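Local structure of endoglucanase EG-II (Hypocrea jecorina, 3QR3) at residues A[8-13]-A[45-50]; A[169-174]-A[205-210]. The protein probably hydrolyses internal beta-1,4-glucosidic bonds of cellulose, as a family 5 endoglucanase with a TIM-barrel catalytic domain. All coordinates share one frame; numbering follows the deposited sequence.

Contact 1: A[8-13]-A[45-50]; sequences VNIAGF and IGQMQH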
loop_
_atom_site.group_PDB
_atom_site.type_symbol
_atom_site.label_atom_id
_atom_site.label_comp_id
_atom_site.label_asym_id
_atom_site.label_seq_id
_atom_site.Cartn_x
_atom_site.Cartn_y
_atom_site.Cartn_z
ATOM N N VAL A 8 -0.537 -7.808 -4.666
ATOM C CA VAL A 8 0.750 -7.789 -3.993
ATOM C C VAL A 8 1.435 -6.439 -4.167
ATOM O O VAL A 8 1.138 -5.680 -5.094
ATOM C CB VAL A 8 1.689 -8.874 -4.541
ATOM C CG1 VAL A 8 1.005 -10.243 -4.524
ATOM C CG2 VAL A 8 2.107 -8.511 -5.942
ATOM N N ASN A 9 2.336 -6.141 -3.245
ATOM C CA ASN A 9 3.202 -4.978 -3.347
ATOM C C ASN A 9 4.355 -5.263 -4.300
ATOM O O ASN A 9 5.041 -6.268 -4.142
ATOM C CB ASN A 9 3.774 -4.669 -1.975
ATOM C CG ASN A 9 2.793 -3.922 -1.096
ATOM O OD1 ASN A 9 2.828 -2.703 -1.042
ATOM N ND2 ASN A 9 1.920 -4.651 -0.409
ATOM N N ILE A 10 4.539 -4.389 -5.290
ATOM C CA ILE A 10 5.643 -4.476 -6.248
ATOM C C ILE A 10 6.659 -3.419 -5.842
ATOM O O ILE A 10 6.588 -2.279 -6.287
ATOM C CB ILE A 10 5.147 -4.192 -7.684
ATOM C CG1 ILE A 10 3.920 -5.060 -8.000
ATOM C CG2 ILE A 10 6.269 -4.426 -8.708
ATOM C CD1 ILE A 10 4.233 -6.560 -8.082
ATOM N N ALA A 11 7.580 -3.802 -4.964
ATOM C CA ALA A 11 8.461 -2.849 -4.289
ATOM C C ALA A 11 9.738 -2.529 -5.077
ATOM O O ALA A 11 10.091 -3.231 -6.024
ATOM C CB ALA A 11 8.812 -3.365 -2.882
ATOM N N GLY A 12 10.436 -1.474 -4.664
ATOM C CA GLY A 12 11.692 -1.096 -5.290
ATOM C C GLY A 12 11.893 0.406 -5.415
ATOM O O GLY A 12 12.991 0.923 -5.136
ATOM N N PHE A 13 10.850 1.124 -5.829
ATOM C CA PHE A 13 10.932 2.590 -5.873
ATOM C C PHE A 13 11.077 3.142 -4.448
ATOM O O PHE A 13 11.362 4.334 -4.243
ATOM C CB PHE A 13 9.719 3.213 -6.571
ATOM C CG PHE A 13 9.844 3.306 -8.085
ATOM C CD1 PHE A 13 10.614 4.291 -8.674
ATOM C CD2 PHE A 13 9.142 2.436 -8.906
ATOM C CE1 PHE A 13 10.708 4.393 -10.060
ATOM C CE2 PHE A 13 9.235 2.524 -10.291
ATOM C CZ PHE A 13 10.029 3.510 -10.866
ATOM N N ILE A 45 6.772 -5.361 -14.178
ATOM C CA ILE A 45 5.640 -5.390 -15.084
ATOM C C ILE A 45 5.359 -6.814 -15.540
ATOM O O ILE A 45 4.208 -7.228 -15.609
ATOM C CB ILE A 45 5.851 -4.459 -16.283
ATOM C CG1 ILE A 45 5.901 -3.008 -15.788
ATOM C CG2 ILE A 45 4.735 -4.654 -17.294
ATOM C CD1 ILE A 45 5.913 -1.966 -16.881
ATOM N N GLY A 46 6.420 -7.561 -15.837
ATOM C CA GLY A 46 6.295 -8.972 -16.140
ATOM C C GLY A 46 5.726 -9.751 -14.966
ATOM O O GLY A 46 4.940 -10.677 -15.158
ATOM N N GLN A 47 6.118 -9.383 -13.748
ATOM C CA GLN A 47 5.554 -10.033 -12.563
ATOM C C GLN A 47 4.054 -9.773 -12.490
ATOM O O GLN A 47 3.256 -10.703 -12.329
ATOM C CB GLN A 47 6.217 -9.536 -11.275
ATOM C CG GLN A 47 7.616 -10.056 -11.023
ATOM C CD GLN A 47 8.266 -9.383 -9.829
ATOM O OE1 GLN A 47 7.595 -9.072 -8.841
ATOM N NE2 GLN A 47 9.571 -9.146 -9.915
ATOM N N MET A 48 3.668 -8.509 -12.605
ATOM C CA MET A 48 2.246 -8.154 -12.537
ATOM C C MET A 48 1.416 -8.917 -13.575
ATOM O O MET A 48 0.312 -9.372 -13.286
ATOM C CB MET A 48 2.047 -6.645 -12.698
ATOM C CG MET A 48 2.505 -5.826 -11.486
ATOM S SD MET A 48 2.002 -4.095 -11.574
ATOM C CE MET A 48 3.069 -3.500 -12.885
ATOM N N GLN A 49 1.955 -9.064 -14.781
ATOM C CA GLN A 49 1.221 -9.752 -15.841
ATOM C C GLN A 49 0.959 -11.210 -15.449
ATOM O O GLN A 49 -0.140 -11.728 -15.639
ATOM C CB GLN A 49 1.977 -9.667 -17.168
ATOM C CG GLN A 49 1.243 -10.296 -18.339
ATOM C CD GLN A 49 2.091 -10.352 -19.595
ATOM O OE1 GLN A 49 1.581 -10.213 -20.706
ATOM N NE2 GLN A 49 3.395 -10.562 -19.424
ATOM N N HIS A 50 1.974 -11.861 -14.894
ATOM C CA HIS A 50 1.821 -13.201 -14.340
ATOM C C HIS A 50 0.765 -13.245 -13.228
ATOM O O HIS A 50 -0.107 -14.112 -13.221
ATOM C CB HIS A 50 3.167 -13.707 -13.812
ATOM C CG HIS A 50 3.051 -14.715 -12.714
ATOM N ND1 HIS A 50 2.611 -16.007 -12.929
ATOM C CD2 HIS A 50 3.326 -14.627 -11.391
ATOM C CE1 HIS A 50 2.619 -16.669 -11.785
ATOM N NE2 HIS A 50 3.046 -15.854 -10.835
#
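Ile10 turns CG1 anti to its carbonyl carbon (chi1 -51°), and Met48 does the same with its CG (chi1 -72°), which brings the two side chains together between strand 5-11 and helix 44-55. The CB of Ile10 is directed toward the helix, and Ile10 CG1 lies 3.8 Å from Met48 CG. The end of the same branch stays close, with Ile10 CD1 3.9 Å from Met48 CG. The two chains meet at a slant, and the methionine then bends at its last torsion (chi3 -71°); its sulfur is a looser neighbour, SD standing 4.2 Å from Ile10 CG1. Gln47, one residue earlier on the helix, flanks the isoleucine: its OE1 is 4.3 Å from Ile10 CD1, a loose van der Waals approach to a methyl; the oxygen itself accepts a hydrogen bond from the backbone N of Gly296 at the end of the neighbouring strand 287-296. Met48 also reaches Phe60 on strand 59-64 and Leu89 on helix 80-95. This is the layering of a TIM barrel, an inner strand backed by an outer helix. The contact is buried and apolar: dispersion and the exclusion of water hold strand to helix here, while the one polar group alongside is paired with the barrel backbone.

Contact 2: A[169-174]-A[205-210]; sequences IRNAGA and TNPDGS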
loop_
_atom_site.group_PDB
_atom_site.type_symbol
_atom_site.label_atom_id
_atom_site.label_comp_id
_atom_site.label_asym_id
_atom_site.label_seq_id
_atom_site.Cartn_x
_atom_site.Cartn_y
_atom_site.Cartn_z
ATOM N N ILE A 169 -6.925 16.294 -3.330
ATOM C CA ILE A 169 -7.036 15.287 -4.374
ATOM C C ILE A 169 -8.338 15.489 -5.153
ATOM O O ILE A 169 -8.347 15.447 -6.377
ATOM C CB ILE A 169 -6.996 13.871 -3.774
ATOM C CG1 ILE A 169 -5.606 13.585 -3.194
ATOM C CG2 ILE A 169 -7.400 12.835 -4.811
ATOM C CD1 ILE A 169 -5.491 12.244 -2.512
ATOM N N ARG A 170 -9.428 15.720 -4.431
ATOM C CA ARG A 170 -10.734 15.917 -5.051
ATOM C C ARG A 170 -10.792 17.221 -5.857
ATOM O O ARG A 170 -11.313 17.245 -6.975
ATOM C CB ARG A 170 -11.844 15.894 -3.991
ATOM C CG ARG A 170 -12.020 14.557 -3.259
ATOM C CD ARG A 170 -12.219 13.377 -4.217
ATOM N NE ARG A 170 -12.582 12.156 -3.496
ATOM C CZ ARG A 170 -12.383 10.916 -3.940
ATOM N NH1 ARG A 170 -11.798 10.696 -5.111
ATOM N NH2 ARG A 170 -12.756 9.888 -3.200
ATOM N N ASN A 171 -10.267 18.301 -5.275
ATOM C CA ASN A 171 -10.228 19.598 -5.943
ATOM C C ASN A 171 -9.367 19.606 -7.203
ATOM O O ASN A 171 -9.555 20.450 -8.076
ATOM C CB ASN A 171 -9.734 20.691 -4.985
ATOM C CG ASN A 171 -10.781 21.082 -3.942
ATOM O OD1 ASN A 171 -11.931 20.657 -3.998
ATOM N ND2 ASN A 171 -10.371 21.894 -2.983
ATOM N N ALA A 172 -8.425 18.670 -7.298
ATOM C CA ALA A 172 -7.574 18.570 -8.484
ATOM C C ALA A 172 -8.268 17.819 -9.616
ATOM O O ALA A 172 -7.716 17.678 -10.706
ATOM C CB ALA A 172 -6.266 17.894 -8.137
ATOM N N GLY A 173 -9.470 17.318 -9.352
ATOM C CA GLY A 173 -10.231 16.624 -10.380
ATOM C C GLY A 173 -10.280 15.112 -10.231
ATOM O O GLY A 173 -10.974 14.436 -10.992
ATOM N N ALA A 174 -9.553 14.568 -9.255
ATOM C CA ALA A 174 -9.583 13.120 -9.027
ATOM C C ALA A 174 -10.770 12.749 -8.147
ATOM O O ALA A 174 -10.624 12.476 -6.952
ATOM C CB ALA A 174 -8.262 12.623 -8.413
ATOM N N THR A 205 -13.922 13.780 5.131
ATOM C CA THR A 205 -14.941 13.688 4.103
ATOM C C THR A 205 -14.475 14.282 2.788
ATOM O O THR A 205 -13.549 15.072 2.761
ATOM C CB THR A 205 -16.228 14.475 4.494
ATOM O OG1 THR A 205 -15.921 15.874 4.631
ATOM C CG2 THR A 205 -16.843 13.935 5.787
ATOM N N ASN A 206 -15.156 13.911 1.711
ATOM C CA ASN A 206 -15.039 14.597 0.432
ATOM C C ASN A 206 -15.639 15.994 0.566
ATOM O O ASN A 206 -16.406 16.248 1.492
ATOM C CB ASN A 206 -15.814 13.830 -0.642
ATOM C CG ASN A 206 -15.322 12.400 -0.815
ATOM O OD1 ASN A 206 -16.079 11.440 -0.641
ATOM N ND2 ASN A 206 -14.058 12.255 -1.160
ATOM N N PRO A 207 -15.309 16.897 -0.365
ATOM C CA PRO A 207 -15.874 18.254 -0.361
ATOM C C PRO A 207 -17.393 18.278 -0.222
ATOM O O PRO A 207 -17.919 19.184 0.433
ATOM C CB PRO A 207 -15.463 18.796 -1.727
ATOM C CG PRO A 207 -14.129 18.109 -1.993
ATOM C CD PRO A 207 -14.267 16.731 -1.399
ATOM N N ASP A 208 -18.087 17.312 -0.819
ATOM C CA ASP A 208 -19.551 17.287 -0.755
ATOM C C ASP A 208 -20.087 16.769 0.581
ATOM O O ASP A 208 -21.289 16.610 0.746
ATOM C CB ASP A 208 -20.150 16.489 -1.932
ATOM C CG ASP A 208 -19.877 14.984 -1.841
ATOM O OD1 ASP A 208 -19.254 14.531 -0.857
ATOM O OD2 ASP A 208 -20.298 14.248 -2.762
ATOM N N GLY A 209 -19.192 16.502 1.527
ATOM C CA GLY A 209 -19.594 16.009 2.835
ATOM C C GLY A 209 -19.743 14.497 2.971
ATOM O O GLY A 209 -19.946 13.990 4.078
ATOM N N SER A 210 -19.656 13.773 1.859
ATOM C CA SER A 210 -19.761 12.308 1.882
ATOM C C SER A 210 -18.445 11.655 2.312
ATOM O O SER A 210 -17.412 12.321 2.380
ATOM C CB SER A 210 -20.172 11.770 0.506
ATOM O OG SER A 210 -19.147 11.982 -0.458
#
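Arg170 and Pro207 cross at about a right angle where helix 155-171 of the TIM barrel ends in a Schellman motif, with Gly173 at positive phi, beside a type I turn running from Asn206 to Gly209. The aliphatic base of the arginine does the packing: Arg170 CG sits 3.6 Å from Pro207 CD, and CB is equally close to that atom. Further along, the chain bends at chi2 and carries the guanidinium past Asn206, whose amide lies at its edge with the two planes 49° apart. Asn171 slides past the ring in the opposite direction, its OD1 3.9 Å from Pro207 CG. The guanidinium turns to the carbonyl of Ala174, just past the Schellman glycine, and NH1 also bonds Gln177 O, so the group ties the helix end to the chain leading into strand 179-182. A leucine in place of Arg170 would probably leave the carbonyls of Ala174 and Gln177 without this donor. Within 205-210, Asp208 OD1 accepts from Ser210 N, an Asx turn, and also from Ser210 OG. The bond from Arg170 NH1 to Ala174 O is 2.8 Å long, with the oxygen 4° from the guanidinium plane.

In the fold
Contact 1 is buried and sits nearer the middle of the chain; contact 2 lies farther out, partly buried, with exposed residues at its edge. Their centres are 30 Å apart and their nearest atoms about 17 Å, so they do not touch, and they share no helix or strand. Each brings in an outer helix of the same barrel, but 8-13 with 45-50 sets the side of a helix against a strand, whereas 169-174 with 205-210 sets the end of a helix against a connecting loop. The chemistry follows: hydrocarbon and thioether in the first, and in the second a charged side chain whose stem packs on proline while its head serves backbone carbonyls.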